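Local structure of UPF0098 protein YbcL (Escherichia coli, 1FUX) at residues E9-T12 with G13-L16. The protein is of unknown function but belongs to the phosphatidylethanolamine-binding protein family, as a bacterial periplasmic homologue of the Raf kinase inhibitor protein. Numbering follows the deposited sequence. Where two conformers were deposited one is given.
Sequences EIKT and GEQL
Lys-11 and Glu-14 run alongside each other with their side chains pointing the same way, and their meeting is aliphatic: Lys-11 CB lies 3.7 Å from Glu-14 CG. The charged ends do not follow suit: in the conformer given, one of two for this lysine, Lys-11 NZ is 7.0 Å from Glu-14 OE1, too far for a salt bridge. In that conformer Lys-11 has CG anti to its own N (chi1 -161°), and further bends along the chain carry its amino end away from the turn. At the backbone of the same two residues, Glu-14 N donates to Lys-11 O at 3.1 Å, and the bond is nearly straight at hydrogen (165°). With Thr-12 and Gly-13 at the corners, this is a type II beta turn, and the positive phi of Gly-13 fits its third position. The turn belongs to the loop between strands 4-6 and 23-24 and rests against strand 151-161, at one edge of the five-stranded antiparallel sheet within this chain of the PEBP-family protein: Thr-12 OG1 is hydrogen-bonded to Thr-158 N, and the backbones of Glu-14 and Leu-16 bond to Val-160. Past the turn, one water bridges the two arms, accepting from Lys-11 N and donating to Glu-14 O, each at 3.0 Å. Farther from the corner, the buried Ile-10 and Leu-16 lie side by side, meeting through methyls, CG2 of Ile-10 at 3.8 Å from CD1 of Leu-16.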
loop_
_atom_site.group_PDB
_atom_site.type_symbol
_atom_site.label_atom_id
_atom_site.label_comp_id
_atom_site.label_asym_id
_atom_site.label_seq_id
_atom_site.Cartn_x
_atom_site.Cartn_y
_atom_site.Cartn_z
ATOM N N GLU A 9 25.837 -5.059 -4.944
ATOM C CA GLU A 9 24.987 -5.682 -5.938
ATOM C C GLU A 9 24.081 -4.764 -6.747
ATOM O O GLU A 9 23.623 -5.177 -7.817
ATOM C CB GLU A 9 24.053 -6.709 -5.284
ATOM C CG GLU A 9 24.718 -7.894 -4.614
ATOM C CD GLU A 9 25.384 -7.613 -3.298
ATOM O OE1 GLU A 9 24.917 -6.820 -2.467
ATOM O OE2 GLU A 9 26.468 -8.224 -3.055
ATOM N N ILE A 10 23.720 -3.567 -6.263
ATOM C CA ILE A 10 22.839 -2.730 -7.070
ATOM C C ILE A 10 23.462 -1.343 -7.253
ATOM O O ILE A 10 24.297 -0.937 -6.434
ATOM C CB ILE A 10 21.430 -2.584 -6.461
ATOM C CG1 ILE A 10 21.500 -1.984 -5.061
ATOM C CG2 ILE A 10 20.732 -3.956 -6.476
ATOM C CD1 ILE A 10 20.190 -1.495 -4.449
ATOM N N LYS A 11 23.019 -0.680 -8.300
ATOM C CA LYS A 11 23.550 0.661 -8.587
ATOM C C LYS A 11 22.495 1.544 -9.238
ATOM O O LYS A 11 21.776 1.061 -10.110
ATOM C CB LYS A 11 24.707 0.501 -9.580
ATOM C CG LYS A 11 25.672 1.671 -9.679
ATOM C CD LYS A 11 27.084 1.144 -10.008
ATOM C CE LYS A 11 27.900 1.074 -8.724
ATOM N NZ LYS A 11 28.875 -0.051 -8.683
ATOM N N THR A 12 22.454 2.826 -8.889
ATOM C CA THR A 12 21.437 3.693 -9.519
ATOM C C THR A 12 21.464 3.656 -11.029
ATOM O O THR A 12 22.484 3.806 -11.719
ATOM C CB THR A 12 21.633 5.114 -8.962
ATOM O OG1 THR A 12 21.360 5.101 -7.559
ATOM C CG2 THR A 12 20.728 6.089 -9.726
ATOM N N GLY A 13 20.298 3.469 -11.644
ATOM C CA GLY A 13 20.013 3.419 -13.043
ATOM C C GLY A 13 20.389 2.153 -13.789
ATOM O O GLY A 13 20.163 2.043 -14.976
ATOM N N GLU A 14 21.021 1.187 -13.154
ATOM C CA GLU A 14 21.446 -0.057 -13.768
ATOM C C GLU A 14 20.393 -1.160 -13.578
ATOM O O GLU A 14 19.863 -1.209 -12.474
ATOM C CB GLU A 14 22.690 -0.562 -13.034
ATOM C CG GLU A 14 23.860 0.387 -13.184
ATOM C CD GLU A 14 24.827 -0.157 -14.227
ATOM O OE1 GLU A 14 24.943 -1.407 -14.291
ATOM O OE2 GLU A 14 25.437 0.694 -14.900
ATOM N N GLN A 15 20.242 -1.980 -14.596
ATOM C CA GLN A 15 19.335 -3.113 -14.578
ATOM C C GLN A 15 19.643 -4.110 -13.471
ATOM O O GLN A 15 20.743 -4.603 -13.205
ATOM C CB GLN A 15 19.387 -3.817 -15.952
ATOM C CG GLN A 15 18.449 -4.992 -16.072
ATOM C CD GLN A 15 17.074 -4.803 -16.639
ATOM O OE1 GLN A 15 16.409 -3.766 -16.619
ATOM N NE2 GLN A 15 16.580 -5.905 -17.208
ATOM N N LEU A 16 18.575 -4.451 -12.738
ATOM C CA LEU A 16 18.665 -5.409 -11.636
ATOM C C LEU A 16 19.104 -6.766 -12.170
ATOM O O LEU A 16 18.636 -7.176 -13.235
ATOM C CB LEU A 16 17.252 -5.500 -11.053
ATOM C CG LEU A 16 16.976 -5.220 -9.599
ATOM C CD1 LEU A 16 17.885 -4.190 -8.961
ATOM C CD2 LEU A 16 15.520 -4.847 -9.294
HETATM O O HOH W 1 21.426 -2.437 -10.189
#